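Local coordinates for heme-binding protein A / AI-2 binding protein A (Helicobacter pylori SS1, PDB 6OFQ), which probably binds short peptides in the periplasm and hands them to an ABC transporter for import, at residues L33-G38 with S522-F527; R246-S251 with A255-T260; N272-L277 with Y504-H509; I377-T382 with K386-I391. All coordinates share one frame; numbering follows the deposited sequence. Where two conformers were deposited one is given.

Contact 1: residues L33-G38 with S522-F527; sequences LVFARG and SVNRFF
Aromatic and apolar packing carries most of this contact, and F526 is its main piece. Its ring tip, CZ, comes over one face of the F35 ring, displaced toward the rim, with F526 CZ 3.5 Å from F35 CD2. The two ring planes stand at 58°, an oblique pairing with centroids 5.1 Å apart. On F35, CG lies anti to the backbone N (chi1 175°), which carries the ring off the strand toward the loop 522-527. L33, two residues earlier and therefore on the same face of the strand, crosses F526 at about a right angle and sets its CD2 branch 3.8 Å from F526 CD1.

Strand 32-37 belongs to a mixed five-stranded sheet, where it lies between strands 242-247 and 265-266; the C-terminal loop 522-527 packs on one face of this strand. V243 of the neighbouring strand and V56 of helix 52-61 extend the same apolar layer.

Polar groups make up the rest. The amide of N524 crosses the F35 ring, its OD1 3.7 Å from F35 CE2, while that oxygen is hydrogen-bonded to the hydroxyl of Y516. The backbone O of N524 sits over the centre of the F526 ring and is hydrogen-bonded to N60 ND2. A type I turn spans S522 to R525; the R525 side chain folds back across it, NE bonding S522 O (2.9 Å, nearly straight) on an in-plane lone pair.

Contact 2: residues R246-S251 with A255-T260; sequences RTIPNS and ALALRT
S251 and A255 meet through one turn of helix: A255 N donates to S251 O over 3.1 Å, with the N-H pointing almost straight at the oxygen (165°). The donor stands above the carbonyl plane. The methyl of A255 also lies 3.7 Å from S251 O, making this the closely packed end of the contact. Just ahead of it, N250 occupies the N-cap of helix 251-259 and its OD1 accepts from the backbone N of T253, so the first turn begins with a side-chain cap. In one of its two conformers, the hydroxyl of S251 turns to the backbone O of G268.

The other end is looser. I248 points toward the helix, and its CD1 branch comes to 4.3 Å from A257 CB, a touch between two methyls with no polar component. An extended chi2 (179°) carries CD1 out to that position, where it also lies over the centre of the guanidinium face of R246, 3.8 Å above the plane. That guanidinium has a salt-bridge partner in E262, through NH1. L256 and R259 are on the exposed side of the helix, with T260 following.

This is a strand-to-helix connection in which chain leaving strand 242-247 turns into helix 251-259. I248 also packs on A36 of the adjacent strand 32-37, while on another side of the helix L258 rests against P508 and L510 of strand 497-510.

Contact 3: residues N272-L277 with Y504-H509; sequences NEVEQL and YSVVPH
L277 lays its CD1 methyl against the ring of P508, with L277 CD1 4.0 Å from P508 CG and 4.1 Å from P508 CB. The two side chains meet at a slant, the methyl lying against CB and CG of the pyrrolidine. A chi2 of 173° extends CD1 away from the backbone, and this one methyl makes the leucine's contact.

One turn earlier on the same side of the helix, V274 supplies the second touch. It and V506 reach toward each other tip to tip, V274 CG2 standing 3.9 Å from V506 CG1. The valines use different branches: CG2 of V274 is anti to its carbonyl carbon, whereas CG1 of V506 is anti to the backbone N (chi1 -178°). V506 and P508 alternate with V507 along the strand and share the face turned to the helix; V274 and L277, three residues apart, form the matching apolar stripe. All four residues are buried. No hydrogen bond joins the two segments, so van der Waals contact alone links them here. Within the segment 272-277, L277 N bonds E273 O at 3.0 Å.

Here a short helix packs on one face of a strand in the mixed seven-stranded sheet. V285 of the adjoining strand 283-288 lies against both V274 and V506, and F331 also packs on V274. From the preceding helix, 251-259, R259 runs against L277.

Contact 4: residues I377-T382 with K386-I391; sequences IFTTST and KGAVFI
Strand 377-380 and helix 386-391 run nearly antiparallel, at 164° between their directions, with axes 9.1 Å apart at their closest and T379 facing A388. A388 is the small residue at the centre of the meeting: its methyl, CB, touches two side chains of the strand, 4.1 Å from T379 CG2 and 4.3 Å from I377 CG2. With only a methyl at A388, the CA atoms of T379 and A388 are 6.7 Å apart.

Farther along, I377 reaches for I391. Its chain is extended through both torsions (chi1 -171°, chi2 167°), and CD1 ends 4.0 Å from I391 CG2, with the two isoleucines crossing at about a right angle. CG1 of I391 leads off in another direction, so only its CG2 and CB side meets the strand. The contact is buried and wholly apolar across the segments.

The pair forms the first half of a beta-alpha-beta crossover, strand 373-380, helix 386-396 and strand 400-407. I377 also packs on V402 and I404 of that parallel strand and on F425 of strand 423-429.

Overall arrangement
Contact 1 closes the largest loop, with contacts 2, 3 and 4 all nested inside it; contact 2 comes before contact 3 along the chain, and contact 4 lies within the loop of contact 3. Contacts 1 and 2, with centres about 14 Å apart, share the sheet in which strands 32-37 and 242-247 are neighbours. Contacts 2 and 3 are closer, at about 12 Å, and meet through helix 251-259 and strand 497-510. Contact 4 is centred about 21 Å from contacts 2 and 3 and about 26 Å from contact 1, yet its T382 packs on G38 and P249, and it shares the seven-stranded sheet with contact 3. Strand 32-37 and the loop 522-527 bring the two ends of the modelled chain together.

Contact 1: residues L33-G38 with S522-F527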
loop_
_atom_site.group_PDB
_atom_site.type_symbol
_atom_site.label_atom_id
_atom_site.label_comp_id
_atom_site.label_asym_id
_atom_site.label_seq_id
_atom_site.Cartn_x
_atom_site.Cartn_y
_atom_site.Cartn_z
ATOM N N LEU A 33 -15.636 -16.788 -5.965
ATOM C CA LEU A 33 -15.140 -16.353 -4.663
ATOM C C LEU A 33 -15.759 -15.021 -4.309
ATOM O O LEU A 33 -15.747 -14.092 -5.116
ATOM C CB LEU A 33 -13.618 -16.191 -4.707
ATOM C CG LEU A 33 -12.976 -15.579 -3.456
ATOM C CD1 LEU A 33 -12.994 -16.549 -2.302
ATOM C CD2 LEU A 33 -11.539 -15.132 -3.689
ATOM N N VAL A 34 -16.362 -14.958 -3.126
ATOM C CA VAL A 34 -16.921 -13.688 -2.578
ATOM C C VAL A 34 -15.977 -13.191 -1.489
ATOM O O VAL A 34 -15.875 -13.828 -0.429
ATOM C CB VAL A 34 -18.356 -13.829 -2.062
ATOM C CG1 VAL A 34 -18.874 -12.446 -1.694
ATOM C CG2 VAL A 34 -19.258 -14.360 -3.164
ATOM N N PHE A 35 -15.272 -12.105 -1.774
ATOM C CA PHE A 35 -14.287 -11.495 -0.872
ATOM C C PHE A 35 -14.984 -10.258 -0.319
ATOM O O PHE A 35 -15.614 -9.526 -1.085
ATOM C CB PHE A 35 -13.099 -11.083 -1.722
ATOM C CG PHE A 35 -11.995 -10.338 -1.044
ATOM C CD1 PHE A 35 -11.993 -8.965 -0.954
ATOM C CD2 PHE A 35 -10.873 -10.972 -0.569
ATOM C CE1 PHE A 35 -10.936 -8.286 -0.359
ATOM C CE2 PHE A 35 -9.798 -10.311 0.008
ATOM C CZ PHE A 35 -9.849 -8.941 0.118
ATOM N N ALA A 36 -14.809 -9.998 0.960
ATOM C CA ALA A 36 -15.376 -8.784 1.531
ATOM C C ALA A 36 -14.300 -8.015 2.287
ATOM O O ALA A 36 -13.392 -8.539 2.919
ATOM C CB ALA A 36 -16.530 -9.139 2.482
ATOM N N ARG A 37 -14.506 -6.698 2.285
ATOM C CA ARG A 37 -13.585 -5.739 2.838
ATOM C C ARG A 37 -14.321 -4.494 3.255
ATOM O O ARG A 37 -15.508 -4.304 2.981
ATOM C CB ARG A 37 -12.450 -5.487 1.859
ATOM C CG ARG A 37 -12.852 -5.145 0.435
ATOM C CD ARG A 37 -13.399 -3.741 0.261
ATOM N NE ARG A 37 -13.671 -3.350 -1.129
ATOM C CZ ARG A 37 -12.784 -3.044 -2.070
ATOM N NH1 ARG A 37 -11.519 -3.115 -1.747
ATOM N NH2 ARG A 37 -13.140 -2.791 -3.293
ATOM N N GLY A 38 -13.675 -3.626 3.997
ATOM C CA GLY A 38 -14.295 -2.512 4.681
ATOM C C GLY A 38 -14.553 -1.253 3.927
ATOM O O GLY A 38 -15.479 -0.521 4.269
ATOM N N SER A 522 1.559 -7.920 -2.398
ATOM C CA SER A 522 0.422 -8.014 -3.310
ATOM C C SER A 522 -0.410 -9.267 -3.005
ATOM O O SER A 522 -0.605 -10.174 -3.835
ATOM C CB SER A 522 0.849 -7.940 -4.786
ATOM O OG SER A 522 -0.323 -7.806 -5.607
ATOM N N VAL A 523 -0.882 -9.335 -1.768
ATOM C CA VAL A 523 -1.525 -10.551 -1.297
ATOM C C VAL A 523 -2.928 -10.830 -1.819
ATOM O O VAL A 523 -3.435 -11.931 -1.689
ATOM C CB VAL A 523 -1.524 -10.642 0.263
ATOM C CG1 VAL A 523 -0.122 -10.464 0.811
ATOM C CG2 VAL A 523 -2.454 -9.589 0.852
ATOM N N ASN A 524 -3.577 -9.772 -2.308
ATOM C CA ASN A 524 -4.962 -9.868 -2.787
ATOM C C ASN A 524 -5.118 -10.099 -4.255
ATOM O O ASN A 524 -6.143 -9.767 -4.847
ATOM C CB ASN A 524 -5.789 -8.689 -2.281
ATOM C CG ASN A 524 -5.876 -8.704 -0.761
ATOM O OD1 ASN A 524 -6.157 -9.730 -0.152
ATOM N ND2 ASN A 524 -5.545 -7.574 -0.133
ATOM N N ARG A 525 -4.095 -10.693 -4.861
ATOM C CA ARG A 525 -4.225 -11.339 -6.167
ATOM C C ARG A 525 -4.871 -12.699 -5.929
ATOM O O ARG A 525 -4.487 -13.426 -4.991
ATOM C CB ARG A 525 -2.843 -11.546 -6.772
ATOM C CG ARG A 525 -2.260 -10.228 -7.241
ATOM C CD ARG A 525 -0.824 -10.370 -7.697
ATOM N NE ARG A 525 0.049 -10.725 -6.582
ATOM C CZ ARG A 525 1.224 -11.266 -6.719
ATOM N NH1 ARG A 525 1.685 -11.613 -7.900
ATOM N NH2 ARG A 525 1.959 -11.449 -5.631
ATOM N N PHE A 526 -5.915 -13.027 -6.696
ATOM C CA PHE A 526 -6.708 -14.233 -6.466
ATOM C C PHE A 526 -6.392 -15.353 -7.429
ATOM O O PHE A 526 -7.065 -16.362 -7.395
ATOM C CB PHE A 526 -8.219 -13.889 -6.543
ATOM C CG PHE A 526 -8.620 -12.836 -5.553
ATOM C CD1 PHE A 526 -8.431 -13.005 -4.179
ATOM C CD2 PHE A 526 -9.156 -11.647 -5.986
ATOM C CE1 PHE A 526 -8.680 -11.991 -3.263
ATOM C CE2 PHE A 526 -9.483 -10.656 -5.063
ATOM C CZ PHE A 526 -9.268 -10.828 -3.710
ATOM N N PHE A 527 -5.427 -15.222 -8.343
ATOM C CA PHE A 527 -5.129 -16.248 -9.328
ATOM C C PHE A 527 -4.788 -17.618 -8.785
ATOM O O PHE A 527 -4.945 -18.582 -9.543
ATOM C CB PHE A 527 -4.170 -15.743 -10.421
ATOM C CG PHE A 527 -2.756 -15.335 -10.028
ATOM C CD1 PHE A 527 -2.309 -14.988 -8.748
ATOM C CD2 PHE A 527 -1.861 -15.195 -11.062
ATOM C CE1 PHE A 527 -0.994 -14.547 -8.505
ATOM C CE2 PHE A 527 -0.574 -14.732 -10.853
ATOM C CZ PHE A 527 -0.130 -14.421 -9.579
#

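Contact 2: residues R246-S251 with A255-T260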
loop_
_atom_site.group_PDB
_atom_site.type_symbol
_atom_site.label_atom_id
_atom_site.label_comp_id
_atom_site.label_asym_id
_atom_site.label_seq_id
_atom_site.Cartn_x
_atom_site.Cartn_y
_atom_site.Cartn_z
ATOM N N ARG A 246 -16.833 -7.420 -2.385
ATOM C CA ARG A 246 -17.867 -6.662 -1.713
ATOM C C ARG A 246 -17.281 -5.701 -0.698
ATOM O O ARG A 246 -16.306 -5.967 0.011
ATOM C CB ARG A 246 -18.805 -7.619 -0.980
ATOM C CG ARG A 246 -19.643 -8.473 -1.935
ATOM C CD ARG A 246 -20.839 -9.217 -1.332
ATOM N NE ARG A 246 -21.704 -8.265 -0.657
ATOM C CZ ARG A 246 -22.595 -8.576 0.289
ATOM N NH1 ARG A 246 -22.788 -9.827 0.615
ATOM N NH2 ARG A 246 -23.276 -7.594 0.907
ATOM N N THR A 247 -17.943 -4.554 -0.598
ATOM C CA THR A 247 -17.725 -3.593 0.475
ATOM C C THR A 247 -18.793 -3.704 1.540
ATOM O O THR A 247 -19.947 -3.463 1.234
ATOM C CB THR A 247 -17.625 -2.161 -0.053
ATOM O OG1 THR A 247 -16.543 -2.031 -1.016
ATOM C CG2 THR A 247 -17.356 -1.161 1.066
ATOM N N ILE A 248 -18.416 -4.123 2.741
ATOM C CA ILE A 248 -19.327 -4.257 3.909
ATOM C C ILE A 248 -18.594 -3.516 5.000
ATOM O O ILE A 248 -17.651 -4.003 5.616
ATOM C CB ILE A 248 -19.479 -5.739 4.316
ATOM C CG1 ILE A 248 -20.086 -6.510 3.159
ATOM C CG2 ILE A 248 -20.347 -5.871 5.577
ATOM C CD1 ILE A 248 -20.280 -7.982 3.388
ATOM N N PRO A 249 -19.024 -2.275 5.268
ATOM C CA PRO A 249 -18.200 -1.401 6.086
ATOM C C PRO A 249 -18.077 -1.758 7.542
ATOM O O PRO A 249 -17.006 -1.595 8.146
ATOM C CB PRO A 249 -18.823 0.007 5.915
ATOM C CG PRO A 249 -19.608 -0.099 4.667
ATOM C CD PRO A 249 -19.983 -1.535 4.456
ATOM N N ASN A 250 -19.136 -2.354 8.067
ATOM C CA ASN A 250 -19.108 -2.745 9.474
ATOM C C ASN A 250 -18.438 -4.098 9.640
ATOM O O ASN A 250 -18.852 -5.103 9.049
ATOM C CB ASN A 250 -20.533 -2.760 10.070
ATOM C CG ASN A 250 -20.499 -3.098 11.541
ATOM O OD1 ASN A 250 -20.233 -4.200 11.961
ATOM N ND2 ASN A 250 -20.753 -2.092 12.376
ATOM N N SER A 251 -17.364 -4.138 10.427
ATOM C CA SER A 251 -16.563 -5.352 10.505
ATOM C C SER A 251 -17.258 -6.506 11.205
ATOM O O SER A 251 -16.949 -7.681 10.948
ATOM C CB SER A 251 -15.244 -5.015 11.195
ATOM O OG SER A 251 -14.463 -4.168 10.360
ATOM N N ALA A 255 -18.035 -10.156 9.446
ATOM C CA ALA A 255 -17.882 -11.453 10.054
ATOM C C ALA A 255 -19.157 -12.266 10.126
ATOM O O ALA A 255 -19.129 -13.478 9.908
ATOM C CB ALA A 255 -17.229 -11.299 11.410
ATOM N N LEU A 256 -20.282 -11.592 10.372
ATOM C CA LEU A 256 -21.535 -12.327 10.316
ATOM C C LEU A 256 -21.834 -12.891 8.939
ATOM O O LEU A 256 -22.277 -14.046 8.776
ATOM C CB LEU A 256 -22.704 -11.458 10.787
ATOM C CG LEU A 256 -24.083 -12.138 10.772
ATOM C CD1 LEU A 256 -24.125 -13.394 11.621
ATOM C CD2 LEU A 256 -25.063 -11.027 11.207
ATOM N N ALA A 257 -21.471 -12.125 7.904
ATOM C CA ALA A 257 -21.603 -12.599 6.559
ATOM C C ALA A 257 -20.695 -13.824 6.266
ATOM O O ALA A 257 -21.051 -14.701 5.464
ATOM C CB ALA A 257 -21.371 -11.485 5.557
ATOM N N LEU A 258 -19.525 -13.911 6.909
ATOM C CA LEU A 258 -18.723 -15.098 6.808
ATOM C C LEU A 258 -19.396 -16.238 7.501
ATOM O O LEU A 258 -19.421 -17.355 6.966
ATOM C CB LEU A 258 -17.330 -14.855 7.370
ATOM C CG LEU A 258 -16.396 -16.037 7.186
ATOM C CD1 LEU A 258 -15.975 -16.268 5.733
ATOM C CD2 LEU A 258 -15.118 -15.792 7.987
ATOM N N ARG A 259 -19.935 -15.983 8.681
ATOM C CA ARG A 259 -20.576 -17.031 9.482
ATOM C C ARG A 259 -21.792 -17.611 8.758
ATOM O O ARG A 259 -22.116 -18.781 8.987
ATOM C CB ARG A 259 -20.936 -16.410 10.842
ATOM C CG ARG A 259 -19.728 -16.321 11.721
ATOM C CD ARG A 259 -20.059 -15.468 12.948
ATOM N NE ARG A 259 -21.263 -15.890 13.683
ATOM C CZ ARG A 259 -21.958 -15.057 14.450
ATOM N NH1 ARG A 259 -21.602 -13.769 14.487
ATOM N NH2 ARG A 259 -22.985 -15.514 15.173
ATOM N N THR A 260 -22.514 -16.827 7.989
ATOM C CA THR A 260 -23.666 -17.325 7.233
ATOM C C THR A 260 -23.274 -17.871 5.860
ATOM O O THR A 260 -24.113 -18.366 5.111
ATOM C CB THR A 260 -24.729 -16.240 7.046
ATOM O OG1 THR A 260 -24.237 -15.193 6.197
ATOM C CG2 THR A 260 -25.236 -15.657 8.344
#

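Contact 3: residues N272-L277 with Y504-H509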
loop_
_atom_site.group_PDB
_atom_site.type_symbol
_atom_site.label_atom_id
_atom_site.label_comp_id
_atom_site.label_asym_id
_atom_site.label_seq_id
_atom_site.Cartn_x
_atom_site.Cartn_y
_atom_site.Cartn_z
ATOM N N ASN A 272 -11.414 -8.574 18.467
ATOM C CA ASN A 272 -12.097 -9.303 19.541
ATOM C C ASN A 272 -13.128 -10.304 19.070
ATOM O O ASN A 272 -13.737 -10.939 19.931
ATOM C CB ASN A 272 -12.682 -8.329 20.544
ATOM C CG ASN A 272 -13.836 -7.555 20.019
ATOM O OD1 ASN A 272 -14.222 -7.648 18.862
ATOM N ND2 ASN A 272 -14.350 -6.680 20.879
ATOM N N GLU A 273 -13.284 -10.542 17.774
ATOM C CA GLU A 273 -14.151 -11.614 17.283
ATOM C C GLU A 273 -13.384 -12.792 16.743
ATOM O O GLU A 273 -14.008 -13.790 16.390
ATOM C CB GLU A 273 -15.089 -11.107 16.178
ATOM C CG GLU A 273 -16.033 -10.032 16.715
ATOM C CD GLU A 273 -16.911 -9.377 15.676
ATOM O OE1 GLU A 273 -16.897 -9.838 14.519
ATOM O OE2 GLU A 273 -17.561 -8.371 15.982
ATOM N N VAL A 274 -12.059 -12.699 16.668
ATOM C CA VAL A 274 -11.296 -13.755 16.069
ATOM C C VAL A 274 -11.389 -15.059 16.828
ATOM O O VAL A 274 -11.529 -16.120 16.207
ATOM C CB VAL A 274 -9.818 -13.292 15.961
ATOM C CG1 VAL A 274 -8.926 -14.471 15.593
ATOM C CG2 VAL A 274 -9.781 -12.253 14.883
ATOM N N GLU A 275 -11.322 -14.989 18.161
ATOM C CA GLU A 275 -11.431 -16.214 18.950
ATOM C C GLU A 275 -12.751 -16.930 18.715
ATOM O O GLU A 275 -12.732 -18.131 18.481
ATOM C CB GLU A 275 -11.135 -15.976 20.436
ATOM C CG GLU A 275 -11.473 -17.151 21.356
ATOM C CD GLU A 275 -11.405 -16.789 22.834
ATOM O OE1 GLU A 275 -10.298 -16.855 23.423
ATOM O OE2 GLU A 275 -12.479 -16.452 23.390
ATOM N N GLN A 276 -13.874 -16.211 18.653
ATOM C CA GLN A 276 -15.173 -16.803 18.313
ATOM C C GLN A 276 -15.137 -17.426 16.936
ATOM O O GLN A 276 -15.563 -18.566 16.765
ATOM C CB GLN A 276 -16.374 -15.843 18.443
ATOM C CG GLN A 276 -17.561 -16.016 17.470
ATOM C CD GLN A 276 -18.615 -14.894 17.410
ATOM O OE1 GLN A 276 -18.380 -13.794 16.895
ATOM N NE2 GLN A 276 -19.831 -15.206 17.856
ATOM N N LEU A 277 -14.629 -16.725 15.919
ATOM C CA LEU A 277 -14.675 -17.257 14.561
ATOM C C LEU A 277 -13.908 -18.524 14.378
ATOM O O LEU A 277 -14.319 -19.443 13.656
ATOM C CB LEU A 277 -14.044 -16.234 13.570
ATOM C CG LEU A 277 -14.955 -15.062 13.268
ATOM C CD1 LEU A 277 -14.214 -14.023 12.430
ATOM C CD2 LEU A 277 -16.235 -15.346 12.492
ATOM N N TYR A 504 -0.474 -8.039 13.188
ATOM C CA TYR A 504 -0.411 -9.308 12.500
ATOM C C TYR A 504 -1.413 -9.285 11.336
ATOM O O TYR A 504 -2.413 -8.547 11.387
ATOM C CB TYR A 504 -0.884 -10.410 13.459
ATOM C CG TYR A 504 -0.016 -10.659 14.642
ATOM C CD1 TYR A 504 1.261 -10.197 14.760
ATOM C CD2 TYR A 504 -0.525 -11.434 15.670
ATOM C CE1 TYR A 504 2.024 -10.459 15.897
ATOM C CE2 TYR A 504 0.206 -11.718 16.795
ATOM C CZ TYR A 504 1.443 -11.202 16.921
ATOM O OH TYR A 504 2.184 -11.491 18.068
ATOM N N SER A 505 -1.128 -10.015 10.272
ATOM C CA SER A 505 -2.114 -10.184 9.196
ATOM C C SER A 505 -3.075 -11.270 9.694
ATOM O O SER A 505 -2.629 -12.403 9.907
ATOM C CB SER A 505 -1.517 -10.666 7.869
ATOM O OG SER A 505 -2.574 -10.726 6.939
ATOM N N VAL A 506 -4.369 -10.969 9.742
ATOM C CA VAL A 506 -5.378 -11.846 10.322
ATOM C C VAL A 506 -6.558 -11.953 9.362
ATOM O O VAL A 506 -7.223 -10.925 9.129
ATOM C CB VAL A 506 -5.853 -11.404 11.711
ATOM C CG1 VAL A 506 -6.877 -12.404 12.276
ATOM C CG2 VAL A 506 -4.667 -11.269 12.639
ATOM N N VAL A 507 -6.714 -13.106 8.698
ATOM C CA VAL A 507 -7.656 -13.224 7.565
ATOM C C VAL A 507 -8.565 -14.419 7.757
ATOM O O VAL A 507 -8.201 -15.553 7.495
ATOM C CB VAL A 507 -6.921 -13.304 6.208
ATOM C CG1 VAL A 507 -7.976 -13.569 5.112
ATOM C CG2 VAL A 507 -6.179 -12.041 5.893
ATOM N N PRO A 508 -9.806 -14.152 8.233
ATOM C CA PRO A 508 -10.772 -15.259 8.317
ATOM C C PRO A 508 -11.379 -15.669 6.983
ATOM O O PRO A 508 -11.590 -14.823 6.097
ATOM C CB PRO A 508 -11.898 -14.622 9.153
ATOM C CG PRO A 508 -11.330 -13.388 9.782
ATOM C CD PRO A 508 -10.318 -12.891 8.779
ATOM N N HIS A 509 -11.532 -16.972 6.779
ATOM C CA HIS A 509 -12.154 -17.454 5.570
ATOM C C HIS A 509 -12.788 -18.793 5.794
ATOM O O HIS A 509 -12.553 -19.459 6.791
ATOM C CB HIS A 509 -11.150 -17.506 4.411
ATOM C CG HIS A 509 -9.973 -18.367 4.682
ATOM N ND1 HIS A 509 -9.922 -19.718 4.416
ATOM C CD2 HIS A 509 -8.789 -18.071 5.262
ATOM C CE1 HIS A 509 -8.742 -20.202 4.747
ATOM N NE2 HIS A 509 -8.050 -19.224 5.292
#

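Contact 4: residues I377-T382 with K386-I391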
loop_
_atom_site.group_PDB
_atom_site.type_symbol
_atom_site.label_atom_id
_atom_site.label_comp_id
_atom_site.label_asym_id
_atom_site.label_seq_id
_atom_site.Cartn_x
_atom_site.Cartn_y
_atom_site.Cartn_z
ATOM N N ILE A 377 -7.658 14.895 16.127
ATOM C CA ILE A 377 -7.174 13.668 15.496
ATOM C C ILE A 377 -8.173 13.297 14.434
ATOM O O ILE A 377 -9.392 13.311 14.639
ATOM C CB ILE A 377 -6.973 12.535 16.504
ATOM C CG1 ILE A 377 -6.262 11.338 15.840
ATOM C CG2 ILE A 377 -8.243 12.042 17.167
ATOM C CD1 ILE A 377 -5.767 10.333 16.843
ATOM N N PHE A 378 -7.692 12.884 13.267
ATOM C CA PHE A 378 -8.529 12.325 12.225
ATOM C C PHE A 378 -8.504 10.816 12.356
ATOM O O PHE A 378 -7.415 10.259 12.613
ATOM C CB PHE A 378 -7.994 12.621 10.810
ATOM C CG PHE A 378 -8.231 13.997 10.272
ATOM C CD1 PHE A 378 -8.632 15.022 11.086
ATOM C CD2 PHE A 378 -7.986 14.295 8.948
ATOM C CE1 PHE A 378 -8.900 16.297 10.604
ATOM C CE2 PHE A 378 -8.285 15.548 8.464
ATOM C CZ PHE A 378 -8.676 16.559 9.283
ATOM N N THR A 379 -9.659 10.188 12.160
ATOM C CA THR A 379 -9.751 8.737 12.072
ATOM C C THR A 379 -10.739 8.397 10.967
ATOM O O THR A 379 -11.428 9.282 10.445
ATOM C CB THR A 379 -10.201 8.179 13.427
ATOM O OG1 THR A 379 -10.120 6.744 13.380
ATOM C CG2 THR A 379 -11.605 8.587 13.812
ATOM N N THR A 380 -10.722 7.138 10.535
ATOM C CA THR A 380 -11.652 6.648 9.532
ATOM C C THR A 380 -12.872 6.007 10.132
ATOM O O THR A 380 -12.886 5.581 11.292
ATOM C CB THR A 380 -11.039 5.542 8.663
ATOM O OG1 THR A 380 -10.904 4.342 9.436
ATOM C CG2 THR A 380 -9.664 5.936 8.143
ATOM N N SER A 381 -13.915 5.980 9.314
ATOM C CA SER A 381 -15.170 5.382 9.782
ATOM C C SER A 381 -15.058 3.873 10.017
ATOM O O SER A 381 -15.775 3.332 10.859
ATOM C CB SER A 381 -16.299 5.654 8.779
ATOM O OG SER A 381 -15.926 5.154 7.527
ATOM N N THR A 382 -14.180 3.183 9.318
ATOM C CA THR A 382 -14.159 1.734 9.419
ATOM C C THR A 382 -13.141 1.247 10.441
ATOM O O THR A 382 -13.215 0.079 10.805
ATOM C CB THR A 382 -13.916 1.084 8.055
ATOM O OG1 THR A 382 -12.732 1.631 7.472
ATOM C CG2 THR A 382 -15.146 1.332 7.165
ATOM N N LYS A 386 -12.580 2.715 19.114
ATOM C CA LYS A 386 -11.789 2.633 20.332
ATOM C C LYS A 386 -10.430 3.290 20.209
ATOM O O LYS A 386 -9.881 3.798 21.187
ATOM C CB LYS A 386 -11.639 1.191 20.858
ATOM C CG LYS A 386 -12.884 0.664 21.554
ATOM C CD LYS A 386 -12.681 -0.640 22.327
ATOM C CE LYS A 386 -12.248 -1.777 21.409
ATOM N NZ LYS A 386 -13.164 -2.951 21.424
ATOM N N GLY A 387 -9.853 3.280 19.009
ATOM C CA GLY A 387 -8.498 3.740 18.856
ATOM C C GLY A 387 -8.378 5.230 19.088
ATOM O O GLY A 387 -7.531 5.621 19.881
ATOM N N ALA A 388 -9.191 6.033 18.433
ATOM C CA ALA A 388 -9.190 7.470 18.623
ATOM C C ALA A 388 -9.563 7.799 20.061
ATOM O O ALA A 388 -9.000 8.716 20.610
ATOM C CB ALA A 388 -10.040 8.195 17.618
ATOM N N VAL A 389 -10.525 7.076 20.615
ATOM C CA VAL A 389 -10.916 7.316 22.013
ATOM C C VAL A 389 -9.770 7.052 22.987
ATOM O O VAL A 389 -9.532 7.819 23.906
ATOM C CB VAL A 389 -12.154 6.463 22.318
ATOM C CG1 VAL A 389 -12.439 6.373 23.819
ATOM C CG2 VAL A 389 -13.356 6.982 21.575
ATOM N N PHE A 390 -8.984 6.023 22.713
ATOM C CA PHE A 390 -7.783 5.691 23.487
ATOM C C PHE A 390 -6.782 6.826 23.427
ATOM O O PHE A 390 -6.231 7.201 24.464
ATOM C CB PHE A 390 -7.204 4.351 22.993
ATOM C CG PHE A 390 -6.067 3.791 23.820
ATOM C CD1 PHE A 390 -4.810 4.381 23.802
ATOM C CD2 PHE A 390 -6.271 2.724 24.687
ATOM C CE1 PHE A 390 -3.777 3.895 24.586
ATOM C CE2 PHE A 390 -5.228 2.195 25.447
ATOM C CZ PHE A 390 -3.982 2.794 25.403
ATOM N N ILE A 391 -6.494 7.336 22.231
ATOM C CA ILE A 391 -5.493 8.384 22.097
ATOM C C ILE A 391 -6.018 9.631 22.836
ATOM O O ILE A 391 -5.275 10.355 23.524
ATOM C CB ILE A 391 -5.116 8.695 20.634
ATOM C CG1 ILE A 391 -4.536 7.461 19.926
ATOM C CG2 ILE A 391 -4.181 9.870 20.527
ATOM C CD1 ILE A 391 -3.304 6.841 20.523
#